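Endo-1,4-beta-xylanase (Uncultured bacterium, PDB 7AX7) uses cobalt to remove acetyl groups from acetylated xylan, acting as an independent CE4 deacetylase domain of a multidomain termite-gut xylanase. Local coordinates at residues S61-Q67 / E80-T84; T109-N113 / E196-W200. All coordinates share one frame; numbering follows the deposited sequence.

Contact 1: S61-Q67 / E80-T84; sequences SHSYTHQ and EMEWT. With CO (cobalt (II) ion), chain B.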
loop_
_atom_site.group_PDB
_atom_site.type_symbol
_atom_site.label_atom_id
_atom_site.label_comp_id
_atom_site.label_asym_id
_atom_site.label_seq_id
_atom_site.Cartn_x
_atom_site.Cartn_y
_atom_site.Cartn_z
ATOM N N SER A 61 -5.094 5.323 1.350
ATOM C CA SER A 61 -6.482 4.934 1.583
ATOM C C SER A 61 -6.785 3.581 0.948
ATOM O O SER A 61 -6.459 3.348 -0.221
ATOM C CB SER A 61 -7.425 5.993 1.018
ATOM O OG SER A 61 -8.775 5.583 1.158
ATOM N N HIS A 62 -7.411 2.689 1.720
ATOM C CA HIS A 62 -7.941 1.431 1.201
ATOM C C HIS A 62 -9.457 1.333 1.434
ATOM O O HIS A 62 -10.006 0.235 1.563
ATOM C CB HIS A 62 -7.198 0.251 1.837
ATOM C CG HIS A 62 -7.259 -1.020 1.043
ATOM N ND1 HIS A 62 -7.394 -1.043 -0.329
ATOM C CD2 HIS A 62 -7.175 -2.316 1.431
ATOM C CE1 HIS A 62 -7.400 -2.296 -0.752
ATOM N NE2 HIS A 62 -7.268 -3.088 0.298
ATOM N N SER A 63 -10.133 2.486 1.497
ATOM C CA SER A 63 -11.560 2.634 1.814
ATOM C C SER A 63 -11.814 2.554 3.319
ATOM O O SER A 63 -10.877 2.345 4.098
ATOM C CB SER A 63 -12.417 1.596 1.071
ATOM O OG SER A 63 -12.499 0.366 1.778
ATOM N N TYR A 64 -13.073 2.740 3.743
ATOM C CA TYR A 64 -13.399 2.694 5.167
ATOM C C TYR A 64 -13.834 1.302 5.641
ATOM O O TYR A 64 -13.381 0.849 6.697
ATOM C CB TYR A 64 -14.489 3.723 5.510
ATOM C CG TYR A 64 -14.539 3.983 6.999
ATOM C CD1 TYR A 64 -13.660 4.882 7.589
ATOM C CD2 TYR A 64 -15.414 3.289 7.822
ATOM C CE1 TYR A 64 -13.667 5.107 8.946
ATOM C CE2 TYR A 64 -15.432 3.506 9.189
ATOM C CZ TYR A 64 -14.550 4.417 9.745
ATOM O OH TYR A 64 -14.548 4.653 11.105
ATOM N N THR A 65 -14.696 0.604 4.889
ATOM C CA THR A 65 -15.222 -0.697 5.299
ATOM C C THR A 65 -14.655 -1.861 4.494
ATOM O O THR A 65 -14.992 -3.014 4.781
ATOM C CB THR A 65 -16.759 -0.732 5.196
ATOM O OG1 THR A 65 -17.152 -0.527 3.834
ATOM C CG2 THR A 65 -17.398 0.323 6.074
ATOM N N HIS A 66 -13.826 -1.593 3.490
ATOM C CA HIS A 66 -13.204 -2.642 2.686
ATOM C C HIS A 66 -14.252 -3.575 2.071
ATOM O O HIS A 66 -14.157 -4.800 2.156
ATOM C CB HIS A 66 -12.181 -3.434 3.511
ATOM C CG HIS A 66 -11.212 -4.210 2.675
ATOM N ND1 HIS A 66 -11.428 -5.521 2.305
ATOM C CD2 HIS A 66 -10.039 -3.847 2.106
ATOM C CE1 HIS A 66 -10.419 -5.937 1.561
ATOM N NE2 HIS A 66 -9.565 -4.939 1.424
ATOM N N GLN A 67 -15.264 -2.990 1.452
ATOM C CA GLN A 67 -16.216 -3.769 0.674
ATOM C C GLN A 67 -15.933 -3.578 -0.811
ATOM O O GLN A 67 -15.159 -2.705 -1.210
ATOM C CB GLN A 67 -17.657 -3.375 1.010
ATOM C CG GLN A 67 -18.041 -3.666 2.459
ATOM C CD GLN A 67 -19.438 -3.164 2.803
ATOM O OE1 GLN A 67 -20.379 -3.951 2.907
ATOM N NE2 GLN A 67 -19.578 -1.848 2.970
ATOM N N GLU A 80 -17.093 6.917 2.166
ATOM C CA GLU A 80 -15.996 6.021 2.522
ATOM C C GLU A 80 -14.644 6.722 2.382
ATOM O O GLU A 80 -13.802 6.661 3.282
ATOM C CB GLU A 80 -16.043 4.758 1.661
ATOM C CG GLU A 80 -17.212 3.826 1.981
ATOM C CD GLU A 80 -16.782 2.523 2.634
ATOM O OE1 GLU A 80 -15.582 2.177 2.589
ATOM O OE2 GLU A 80 -17.657 1.833 3.187
ATOM N N MET A 81 -14.427 7.412 1.260
ATOM C CA MET A 81 -13.144 8.078 1.037
ATOM C C MET A 81 -12.920 9.211 2.037
ATOM O O MET A 81 -11.862 9.292 2.681
ATOM C CB MET A 81 -13.075 8.598 -0.397
ATOM C CG MET A 81 -13.253 7.511 -1.456
ATOM S SD MET A 81 -12.026 6.197 -1.306
ATOM C CE MET A 81 -10.544 7.187 -1.611
ATOM N N GLU A 82 -13.904 10.097 2.186
ATOM C CA GLU A 82 -13.750 11.218 3.114
ATOM C C GLU A 82 -13.508 10.738 4.543
ATOM O O GLU A 82 -12.637 11.264 5.243
ATOM C CB GLU A 82 -14.981 12.120 3.048
ATOM C CG GLU A 82 -15.144 12.773 1.686
ATOM C CD GLU A 82 -16.517 13.385 1.470
ATOM O OE1 GLU A 82 -17.243 13.602 2.467
ATOM O OE2 GLU A 82 -16.864 13.642 0.293
ATOM N N TRP A 83 -14.278 9.753 5.001
ATOM C CA TRP A 83 -14.092 9.271 6.364
ATOM C C TRP A 83 -12.728 8.621 6.553
ATOM O O TRP A 83 -12.151 8.714 7.640
ATOM C CB TRP A 83 -15.193 8.284 6.728
ATOM C CG TRP A 83 -16.549 8.895 6.714
ATOM C CD1 TRP A 83 -16.859 10.210 6.918
ATOM C CD2 TRP A 83 -17.784 8.226 6.441
ATOM N NE1 TRP A 83 -18.214 10.397 6.808
ATOM C CE2 TRP A 83 -18.809 9.197 6.512
ATOM C CE3 TRP A 83 -18.126 6.897 6.144
ATOM C CZ2 TRP A 83 -20.154 8.887 6.292
ATOM C CZ3 TRP A 83 -19.469 6.587 5.929
ATOM C CH2 TRP A 83 -20.463 7.579 6.008
ATOM N N THR A 84 -12.194 7.960 5.520
ATOM C CA THR A 84 -10.884 7.336 5.666
ATOM C C THR A 84 -9.784 8.389 5.729
ATOM O O THR A 84 -8.896 8.319 6.587
ATOM C CB THR A 84 -10.632 6.354 4.519
ATOM O OG1 THR A 84 -11.614 5.313 4.568
ATOM C CG2 THR A 84 -9.230 5.737 4.638
HETATM CO CO CO B . -7.560 -5.270 0.705
HETATM O O HOH W 1 -9.630 8.019 1.668
HETATM O O HOH W 2 -15.577 -0.120 0.872
#
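Two flat groups carry this contact, the carboxylate of Glu80 and the ring of Tyr64, each with its own neighbours. One face of the Glu80 carboxylate receives the backbone N atoms of Tyr64 and Thr65, both at OE1. Tyr64 N reaches OE1 of Glu80 from above the plane, at 2.8 Å and with a bent N-H...O angle of 138°. The bond from Thr65 N to Glu80 OE1 is straighter, 164° over 2.9 Å, and arrives on the syn side but tilted from the carboxylate plane. Thr65 OG1 donates to Glu80 OE2; the modelled 2.5 Å is unusually short, and its exact length is doubtful. The bend of the Glu80 chain at chi2, -111°, turns its carboxylate toward the loop. At the edge of the Tyr64 ring, near its plane, lies Thr84 OG1. Trp83 CB approaches the ring obliquely, 3.8 Å from Tyr64 CD1.

The loop follows strand 58-61 of the NodB-type deacetylase fold and carries the His-x-x-x-His metal motif of the CE4 family. His62 NE2 and His66 NE2 each bind cobalt, and Asp12 completes the protein's metal triad. Glu80, on helix 74-92, binds the backbone of the turn between the two histidines and so probably helps position it as a second-shell residue. Within this turn, Ser63 OG accepts from His66 N in an ST motif and donates to His62 O, on a lone pair in the carbonyl plane. Arg100 O takes the hydrogen bond of His62 ND1, while the ring of Tyr103 packs edge-to-face with His66.

Thr84 turns OG1 back to its own helix, donating to Glu80 O. Its methyl CG2 instead faces Ser61 OG at 3.5 Å. A water joins Ser61 OG to Met81 O.

Contact 2: T109-N113 / E196-W200; sequences TMYQN and EYKIW
This is a surface contact in which Tyr111 of helix 108-113 lies against the chain leading into strand 199-200. That short, weakly bonded strand pairs in parallel with strand 118-123 at an edge of the sheet of the NodB-type deacetylase fold. The two segments are far apart in sequence, so the contact brings the C-terminal part of the chain against a short helix that precedes strand 118-123.

Tyr111 carries most of the contact. With CG anti to the carbonyl carbon (chi1 -83°), its ring is carried off the helix toward 196-200 and runs past three successive residues. Near the root of the ring, Tyr111 CD1 lies 3.5 Å from Tyr197 CA, an oblique approach. Further out, Lys198 O sits at the ring edge, close to the plane, 3.6 Å from Tyr111 CE1. At the end, Tyr111 OH rests on the branched part of Ile199, with CB of Ile199 3.4 Å from that oxygen. The two side chains cross at about a right angle. Phe118 also meets the Tyr111 ring, with the planes at about 30°, and the side chain of Ile199 touches Phe118 as well.

Tyr197 returns the contact with its own edge. Its CD1 is 3.8 Å from Tyr111 CB, which lies in the plane of the Tyr197 ring. Glu196 CB covers part of one face of that ring, offset toward the rim. The Lys198 amine turns to Gly205 O.

The polar link between the segments is a water. It donates to Tyr111 O at 2.8 Å and accepts from Tyr197 N at the same distance, 2.8 Å.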
loop_
_atom_site.group_PDB
_atom_site.type_symbol
_atom_site.label_atom_id
_atom_site.label_comp_id
_atom_site.label_asym_id
_atom_site.label_seq_id
_atom_site.Cartn_x
_atom_site.Cartn_y
_atom_site.Cartn_z
ATOM N N THR A 109 -18.338 4.156 -11.779
ATOM C CA THR A 109 -18.835 4.968 -10.672
ATOM C C THR A 109 -17.714 5.328 -9.700
ATOM O O THR A 109 -17.607 6.483 -9.272
ATOM C CB THR A 109 -19.979 4.228 -9.976
ATOM O OG1 THR A 109 -21.006 3.972 -10.939
ATOM C CG2 THR A 109 -20.571 5.051 -8.828
ATOM N N MET A 110 -16.836 4.367 -9.384
ATOM C CA MET A 110 -15.697 4.660 -8.514
ATOM C C MET A 110 -14.790 5.724 -9.125
ATOM O O MET A 110 -14.432 6.707 -8.461
ATOM C CB MET A 110 -14.910 3.378 -8.225
ATOM C CG MET A 110 -15.636 2.441 -7.288
ATOM S SD MET A 110 -14.920 0.806 -7.210
ATOM C CE MET A 110 -13.410 1.185 -6.309
ATOM N N TYR A 111 -14.394 5.539 -10.389
ATOM C CA TYR A 111 -13.513 6.513 -11.028
ATOM C C TYR A 111 -14.125 7.914 -11.053
ATOM O O TYR A 111 -13.397 8.908 -10.942
ATOM C CB TYR A 111 -13.181 6.072 -12.451
ATOM C CG TYR A 111 -12.053 5.066 -12.582
ATOM C CD1 TYR A 111 -10.753 5.380 -12.189
ATOM C CD2 TYR A 111 -12.280 3.821 -13.152
ATOM C CE1 TYR A 111 -9.718 4.467 -12.336
ATOM C CE2 TYR A 111 -11.256 2.903 -13.309
ATOM C CZ TYR A 111 -9.981 3.227 -12.897
ATOM O OH TYR A 111 -8.978 2.305 -13.065
ATOM N N GLN A 112 -15.449 8.012 -11.212
ATOM C CA GLN A 112 -16.119 9.308 -11.252
ATOM C C GLN A 112 -16.190 9.975 -9.882
ATOM O O GLN A 112 -16.405 11.192 -9.807
ATOM C CB GLN A 112 -17.546 9.150 -11.806
ATOM C CG GLN A 112 -17.632 8.656 -13.260
ATOM C CD GLN A 112 -19.027 8.157 -13.647
ATOM O OE1 GLN A 112 -19.967 8.235 -12.861
ATOM N NE2 GLN A 112 -19.158 7.634 -14.869
ATOM N N ASN A 113 -16.038 9.213 -8.798
ATOM C CA ASN A 113 -16.348 9.723 -7.470
ATOM C C ASN A 113 -15.200 9.570 -6.488
ATOM O O ASN A 113 -15.423 9.694 -5.280
ATOM C CB ASN A 113 -17.604 9.042 -6.924
ATOM C CG ASN A 113 -18.866 9.560 -7.594
ATOM O OD1 ASN A 113 -19.278 10.683 -7.335
ATOM N ND2 ASN A 113 -19.454 8.765 -8.488
ATOM N N GLU A 196 -7.022 11.374 -13.837
ATOM C CA GLU A 196 -8.301 10.735 -13.582
ATOM C C GLU A 196 -8.489 9.527 -14.493
ATOM O O GLU A 196 -7.921 9.443 -15.583
ATOM C CB GLU A 196 -9.450 11.717 -13.799
ATOM C CG GLU A 196 -9.663 12.694 -12.673
ATOM C CD GLU A 196 -10.790 13.662 -12.976
ATOM O OE1 GLU A 196 -10.557 14.631 -13.736
ATOM O OE2 GLU A 196 -11.915 13.437 -12.470
ATOM N N TYR A 197 -9.324 8.594 -14.041
ATOM C CA TYR A 197 -9.727 7.453 -14.863
ATOM C C TYR A 197 -8.533 6.564 -15.215
ATOM O O TYR A 197 -8.524 5.898 -16.254
ATOM C CB TYR A 197 -10.441 7.920 -16.135
ATOM C CG TYR A 197 -11.480 9.000 -15.911
ATOM C CD1 TYR A 197 -12.495 8.836 -14.977
ATOM C CD2 TYR A 197 -11.434 10.197 -16.625
ATOM C CE1 TYR A 197 -13.451 9.832 -14.767
ATOM C CE2 TYR A 197 -12.375 11.182 -16.430
ATOM C CZ TYR A 197 -13.380 10.998 -15.498
ATOM O OH TYR A 197 -14.313 11.987 -15.297
ATOM N N LYS A 198 -7.524 6.540 -14.343
ATOM C CA LYS A 198 -6.320 5.745 -14.536
ATOM C C LYS A 198 -6.010 4.975 -13.263
ATOM O O LYS A 198 -6.259 5.456 -12.155
ATOM C CB LYS A 198 -5.132 6.634 -14.898
ATOM C CG LYS A 198 -3.855 5.891 -15.241
ATOM C CD LYS A 198 -2.825 6.859 -15.800
ATOM C CE LYS A 198 -1.533 6.138 -16.191
ATOM N NZ LYS A 198 -1.710 5.283 -17.402
ATOM N N ILE A 199 -5.462 3.775 -13.416
ATOM C CA ILE A 199 -4.964 3.017 -12.274
ATOM C C ILE A 199 -3.520 2.613 -12.555
ATOM O O ILE A 199 -3.226 2.020 -13.599
ATOM C CB ILE A 199 -5.852 1.794 -11.957
ATOM C CG1 ILE A 199 -5.378 1.107 -10.666
ATOM C CG2 ILE A 199 -5.863 0.813 -13.095
ATOM C CD1 ILE A 199 -6.494 0.314 -9.956
ATOM N N TRP A 200 -2.626 2.931 -11.616
ATOM C CA TRP A 200 -1.182 2.845 -11.805
ATOM C C TRP A 200 -0.615 1.580 -11.173
ATOM O O TRP A 200 -0.960 1.235 -10.040
ATOM C CB TRP A 200 -0.472 4.036 -11.157
ATOM C CG TRP A 200 -0.806 5.409 -11.641
ATOM C CD1 TRP A 200 -1.808 6.223 -11.188
ATOM C CD2 TRP A 200 -0.088 6.161 -12.623
ATOM N NE1 TRP A 200 -1.769 7.436 -11.848
ATOM C CE2 TRP A 200 -0.723 7.422 -12.737
ATOM C CE3 TRP A 200 1.023 5.888 -13.432
ATOM C CZ2 TRP A 200 -0.283 8.407 -13.630
ATOM C CZ3 TRP A 200 1.464 6.877 -14.316
ATOM C CH2 TRP A 200 0.812 8.115 -14.406
HETATM O O HOH W 3 -10.625 8.845 -11.518
#

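Contact 1 is partly buried beside the metal site, whereas contact 2 lies at the surface. Their centres are 15 Å apart and the contacts do not touch, yet their helices, 74-92 and 108-113, follow each other in the chain and meet. Thr109 and Met110 of helix 108-113 pack on Ile77, about one turn before Glu80. The chemistry differs with the place. In contact 1 a buried carboxylate takes direct bonds from a metal-binding loop close to its own helix in sequence. Contact 2 joins distant parts of the chain through a tyrosine ring, van der Waals contacts and one bridging water, at an edge of the sheet.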